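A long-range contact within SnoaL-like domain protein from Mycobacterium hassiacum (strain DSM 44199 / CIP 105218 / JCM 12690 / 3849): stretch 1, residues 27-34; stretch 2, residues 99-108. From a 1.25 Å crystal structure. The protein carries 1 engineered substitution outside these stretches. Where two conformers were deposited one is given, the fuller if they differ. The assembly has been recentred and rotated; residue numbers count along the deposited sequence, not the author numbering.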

ATOM      1  N   ALA B  27     -18.454   0.054  -9.645  1.00 18.69           N
ATOM      2  CA  ALA B  27     -18.257  -1.304 -10.130  1.00 19.22           C
ATOM      3  C   ALA B  27     -17.782  -1.315 -11.571  1.00 18.70           C
ATOM      4  O   ALA B  27     -17.011  -2.196 -11.960  1.00 18.28           O
ATOM      5  CB  ALA B  27     -19.546  -2.113  -9.981  1.00 20.39           C
ATOM      6  N   ALA B  28     -18.213  -0.340 -12.371  1.00 18.98           N
ATOM      7  CA  ALA B  28     -17.810  -0.304 -13.767  1.00 19.98           C
ATOM      8  C   ALA B  28     -16.326  -0.011 -13.938  1.00 19.55           C
ATOM      9  O   ALA B  28     -15.774  -0.279 -15.010  1.00 21.58           O
ATOM     10  CB  ALA B  28     -18.642   0.746 -14.509  1.00 21.02           C
ATOM     11  N   LEU B  29     -15.670   0.545 -12.920  1.00 17.18           N
ATOM     12  CA  LEU B  29     -14.232   0.768 -13.000  1.00 15.86           C
ATOM     13  C   LEU B  29     -13.436  -0.516 -12.835  1.00 16.12           C
ATOM     14  O   LEU B  29     -12.264  -0.563 -13.229  1.00 16.10           O
ATOM     15  CB  LEU B  29     -13.781   1.757 -11.921  1.00 15.89           C
ATOM     16  CG  LEU B  29     -14.373   3.158 -12.019  1.00 17.43           C
ATOM     17  CD1 LEU B  29     -13.835   3.998 -10.889  1.00 18.84           C
ATOM     18  CD2 LEU B  29     -14.038   3.801 -13.361  1.00 19.01           C
ATOM     19  N   TYR B  30     -14.032  -1.539 -12.237  1.00 14.49           N
ATOM     20  CA  TYR B  30     -13.329  -2.775 -11.945  1.00 15.04           C
ATOM     21  C   TYR B  30     -13.423  -3.743 -13.114  1.00 16.12           C
ATOM     22  O   TYR B  30     -14.403  -3.754 -13.864  1.00 17.48           O
ATOM     23  CB  TYR B  30     -13.922  -3.435 -10.708  1.00 14.60           C
ATOM     24  CG  TYR B  30     -13.489  -2.811  -9.393  1.00 13.01           C
ATOM     25  CD1 TYR B  30     -12.344  -3.260  -8.757  1.00 12.74           C
ATOM     26  CD2 TYR B  30     -14.239  -1.817  -8.777  1.00 14.38           C
ATOM     27  CE1 TYR B  30     -11.950  -2.750  -7.539  1.00 13.28           C
ATOM     28  CE2 TYR B  30     -13.853  -1.295  -7.539  1.00 13.41           C
ATOM     29  CZ  TYR B  30     -12.694  -1.762  -6.937  1.00 13.07           C
ATOM     30  OH  TYR B  30     -12.253  -1.293  -5.720  1.00 13.10           O
ATOM     31  N   ALA B  31     -12.377  -4.556 -13.254  1.00 15.67           N
ATOM     32  CA  ALA B  31     -12.341  -5.642 -14.220  1.00 16.00           C
ATOM     33  C   ALA B  31     -13.355  -6.726 -13.861  1.00 16.01           C
ATOM     34  O   ALA B  31     -13.792  -6.851 -12.713  1.00 16.55           O
ATOM     35  CB  ALA B  31     -10.937  -6.245 -14.249  1.00 16.89           C
ATOM     36  N   ASP B  32     -13.713  -7.535 -14.861  1.00 16.75           N
ATOM     37  CA  ASP B  32     -14.707  -8.585 -14.648  1.00 18.34           C
ATOM     38  C   ASP B  32     -14.288  -9.549 -13.541  1.00 19.59           C
ATOM     39  O   ASP B  32     -15.140 -10.042 -12.790  1.00 20.96           O
ATOM     40  CB  ASP B  32     -14.928  -9.388 -15.936  1.00 20.07           C
ATOM     41  CG  ASP B  32     -15.611  -8.591 -17.055  1.00 23.61           C
ATOM     42  OD1 ASP B  32     -16.138  -7.482 -16.826  1.00 25.02           O
ATOM     43  OD2 ASP B  32     -15.608  -9.108 -18.188  1.00 26.92           O
ATOM     44  N   ASP B  33     -12.990  -9.849 -13.443  1.00 19.43           N
ATOM     45  CA  ASP B  33     -12.441 -10.791 -12.465  1.00 19.71           C
ATOM     46  C   ASP B  33     -11.612 -10.091 -11.386  1.00 17.56           C
ATOM     47  O   ASP B  33     -10.689 -10.680 -10.805  1.00 18.09           O
ATOM     48  CB  ASP B  33     -11.598 -11.849 -13.171  1.00 24.89           C
ATOM     49  CG  ASP B  33     -10.411 -11.265 -13.926  1.00 28.63           C
ATOM     50  OD1 ASP B  33     -10.334 -10.032 -14.134  1.00 28.65           O
ATOM     51  OD2 ASP B  33      -9.534 -12.065 -14.318  1.00 32.74           O
ATOM     52  N   ALA B  34     -11.942  -8.839 -11.109  1.00 15.51           N
ATOM     53  CA  ALA B  34     -11.197  -8.061 -10.140  1.00 14.43           C
ATOM     54  C   ALA B  34     -11.411  -8.609  -8.737  1.00 14.41           C
ATOM     55  O   ALA B  34     -12.374  -9.327  -8.460  1.00 14.41           O
ATOM     56  CB  ALA B  34     -11.672  -6.607 -10.173  1.00 14.77           C
TER
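Stretch 2 99-108: VMTFNDDGRI

Stretch 1 leaves a helix and passes into a short strand at Tyr 30 and Ala 31. Stretch 2 runs as a strand from Val 99 to Phe 102, turns through a type I beta turn from Asn 103 to Gly 106, and returns to extended backbone at Ile 108. The two stretches meet in a parallel bridge between Tyr 30 and Ile 108, with CA to CA at 4.4 Å.

Ala 28 touches stretch 2 mainly through its carbonyl. Ala 28 O accepts a hydrogen bond from a water at 2.7 Å, and that water accepts one from Arg 107 NH1 at 2.9 Å. Leu 29 supplies the first direct bond: Ile 108 N donates to Leu 29 O at 2.9 Å, nearly straight. Leu 29 CB also packs on Ile 108 CD1 at 3.8 Å.

Tyr 30 and Ile 108 have their side chains on the same face of the sheet. Ile 108 CD1 therefore sits over the face of the Tyr 30 ring, 4.0 Å from its centroid, in a CH-pi contact. Ile 108 CG2 reaches Tyr 30 CE1 at 3.5 Å. Farther out, Tyr 30 OH lies 3.9 Å from Met 100 CE.

Ala 31 N donates to Ile 108 O at 2.9 Å, again almost linear. Ile 108 thus bonds to the residues flanking its bridge partner. Ala 31 CB rests against Asn 103 ND2 at 3.2 Å.

At Asp 32 the chain turns a corner. Asp 32 OD1 and Arg 107 NH1 are 4.1 Å apart, too far for a salt bridge, and a second water links these two atoms. Within stretch 2, Arg 107 NE forms its salt bridge with Asp 105 OD2 at 3.0 Å. Asp 33 barely touches stretch 2. Past the turn, Ala 34 CB comes back to Ile 108 O at 3.3 Å.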

ATOM      1  N   VAL B  99      -4.103   0.527  -2.060  1.00 10.06           N
ATOM      2  CA  VAL B  99      -3.336   0.163  -3.251  1.00 10.18           C
ATOM      3  C   VAL B  99      -4.284  -0.457  -4.262  1.00 10.70           C
ATOM      4  O   VAL B  99      -5.025  -1.398  -3.944  1.00 10.85           O
ATOM      5  CB  VAL B  99      -2.201  -0.829  -2.924  1.00 10.83           C
ATOM      6  CG1 VAL B  99      -1.485  -1.273  -4.188  1.00 11.70           C
ATOM      7  CG2 VAL B  99      -1.204  -0.200  -1.966  1.00 11.38           C
ATOM      8  N   MET B 100      -4.246   0.064  -5.483  1.00 10.29           N
ATOM      9  CA  MET B 100      -4.936  -0.528  -6.614  1.00 10.14           C
ATOM     10  C   MET B 100      -3.930  -0.945  -7.680  1.00 10.47           C
ATOM     11  O   MET B 100      -2.886  -0.315  -7.851  1.00 11.46           O
ATOM     12  CB  MET B 100      -5.935   0.454  -7.222  1.00 10.93           C
ATOM     13  CG  MET B 100      -7.170   0.634  -6.366  1.00 11.16           C
ATOM     14  SD  MET B 100      -8.285   1.851  -7.114  1.00 12.49           S
ATOM     15  CE  MET B 100      -9.733   1.627  -6.081  1.00 12.80           C
ATOM     16  N   THR B 101      -4.242  -2.025  -8.385  1.00 11.09           N
ATOM     17  CA  THR B 101      -3.489  -2.427  -9.559  1.00 11.71           C
ATOM     18  C   THR B 101      -4.443  -2.501 -10.735  1.00 11.43           C
ATOM     19  O   THR B 101      -5.656  -2.633 -10.561  1.00 11.94           O
ATOM     20  CB  THR B 101      -2.765  -3.768  -9.370  1.00 13.21           C
ATOM     21  OG1 THR B 101      -3.711  -4.839  -9.387  1.00 13.37           O
ATOM     22  CG2 THR B 101      -1.972  -3.794  -8.065  1.00 13.82           C
ATOM     23  N   PHE B 102      -3.878  -2.379 -11.934  1.00 11.75           N
ATOM     24  CA  PHE B 102      -4.662  -2.134 -13.140  1.00 12.85           C
ATOM     25  C   PHE B 102      -4.280  -3.113 -14.239  1.00 14.54           C
ATOM     26  O   PHE B 102      -3.110  -3.467 -14.389  1.00 14.76           O
ATOM     27  CB  PHE B 102      -4.426  -0.675 -13.600  1.00 12.79           C
ATOM     28  CG  PHE B 102      -4.915   0.309 -12.598  1.00 12.07           C
ATOM     29  CD1 PHE B 102      -4.137   0.617 -11.489  1.00 12.38           C
ATOM     30  CD2 PHE B 102      -6.190   0.851 -12.698  1.00 12.00           C
ATOM     31  CE1 PHE B 102      -4.599   1.467 -10.524  1.00 12.70           C
ATOM     32  CE2 PHE B 102      -6.658   1.725 -11.741  1.00 12.83           C
ATOM     33  CZ  PHE B 102      -5.879   2.004 -10.631  1.00 12.18           C
ATOM     34  N   ASN B 103      -5.294  -3.532 -14.996  0.62 14.43           N
ATOM     35  CA  ASN B 103      -5.124  -4.400 -16.148  0.62 16.24           C
ATOM     36  C   ASN B 103      -4.623  -3.601 -17.348  0.62 17.54           C
ATOM     37  O   ASN B 103      -4.455  -2.377 -17.298  0.62 17.40           O
ATOM     38  CB  ASN B 103      -6.441  -5.095 -16.485  0.62 17.33           C
ATOM     39  CG  ASN B 103      -6.729  -6.238 -15.571  0.62 18.59           C
ATOM     40  OD1 ASN B 103      -5.811  -6.860 -15.044  0.62 19.20           O
ATOM     41  ND2 ASN B 103      -8.001  -6.527 -15.369  0.62 19.27           N
ATOM     42  N   ASP B 104      -4.388  -4.309 -18.453  0.62 19.34           N
ATOM     43  CA  ASP B 104      -3.896  -3.644 -19.653  0.62 21.71           C
ATOM     44  C   ASP B 104      -4.893  -2.623 -20.186  0.62 21.18           C
ATOM     45  O   ASP B 104      -4.485  -1.617 -20.785  0.62 22.43           O
ATOM     46  CB  ASP B 104      -3.580  -4.680 -20.734  0.62 24.75           C
ATOM     47  CG  ASP B 104      -2.357  -5.514 -20.405  0.62 28.08           C
ATOM     48  OD1 ASP B 104      -1.563  -5.100 -19.531  0.62 30.21           O
ATOM     49  OD2 ASP B 104      -2.177  -6.574 -21.040  0.62 29.35           O
ATOM     50  N   ASP B 105      -6.193  -2.863 -20.000  0.62 19.68           N
ATOM     51  CA  ASP B 105      -7.237  -1.961 -20.476  0.62 18.75           C
ATOM     52  C   ASP B 105      -7.564  -0.850 -19.483  0.62 18.56           C
ATOM     53  O   ASP B 105      -8.524  -0.099 -19.696  0.62 18.50           O
ATOM     54  CB  ASP B 105      -8.513  -2.739 -20.822  0.62 18.66           C
ATOM     55  CG  ASP B 105      -9.249  -3.267 -19.595  0.62 19.88           C
ATOM     56  OD1 ASP B 105      -8.779  -3.074 -18.450  0.62 19.78           O
ATOM     57  OD2 ASP B 105     -10.317  -3.892 -19.786  0.62 21.72           O
ATOM     58  N   GLY B 106      -6.809  -0.741 -18.400  1.00 17.52           N
ATOM     59  CA  GLY B 106      -6.988   0.350 -17.475  1.00 16.53           C
ATOM     60  C   GLY B 106      -8.029   0.115 -16.409  1.00 15.36           C
ATOM     61  O   GLY B 106      -8.189   0.968 -15.533  1.00 15.76           O
ATOM     62  N   ARG B 107      -8.750  -0.996 -16.441  0.62 15.82           N
ATOM     63  CA  ARG B 107      -9.706  -1.246 -15.375  0.62 15.86           C
ATOM     64  C   ARG B 107      -8.999  -1.850 -14.163  0.62 14.65           C
ATOM     65  O   ARG B 107      -7.924  -2.449 -14.272  0.62 13.92           O
ATOM     66  CB  ARG B 107     -10.875  -2.097 -15.877  0.62 17.16           C
ATOM     67  CG  ARG B 107     -11.764  -1.307 -16.856  0.62 18.69           C
ATOM     68  CD  ARG B 107     -13.041  -2.044 -17.229  0.62 19.50           C
ATOM     69  NE  ARG B 107     -12.789  -3.124 -18.176  0.62 20.28           N
ATOM     70  CZ  ARG B 107     -13.730  -3.943 -18.640  0.62 20.84           C
ATOM     71  NH1 ARG B 107     -14.992  -3.800 -18.260  0.62 21.13           N
ATOM     72  NH2 ARG B 107     -13.410  -4.906 -19.492  0.62 22.12           N
ATOM     73  N   ILE B 108      -9.588  -1.622 -12.992  1.00 13.27           N
ATOM     74  CA  ILE B 108      -8.982  -2.014 -11.721  1.00 12.57           C
ATOM     75  C   ILE B 108      -8.977  -3.531 -11.614  1.00 12.79           C
ATOM     76  O   ILE B 108     -10.034  -4.165 -11.648  1.00 13.52           O
ATOM     77  CB  ILE B 108      -9.713  -1.396 -10.521  1.00 12.47           C
ATOM     78  CG1 ILE B 108      -9.805   0.126 -10.636  1.00 13.54           C
ATOM     79  CG2 ILE B 108      -8.995  -1.796  -9.238  1.00 12.65           C
ATOM     80  CD1 ILE B 108     -10.839   0.712  -9.678  1.00 14.01           C
TER
HETATM   81  O   HOH W   1     -16.703  -1.840 -16.986  1.00 25.11           O
HETATM   82  O   HOH W   2     -16.769  -6.014 -19.008  1.00 25.47           O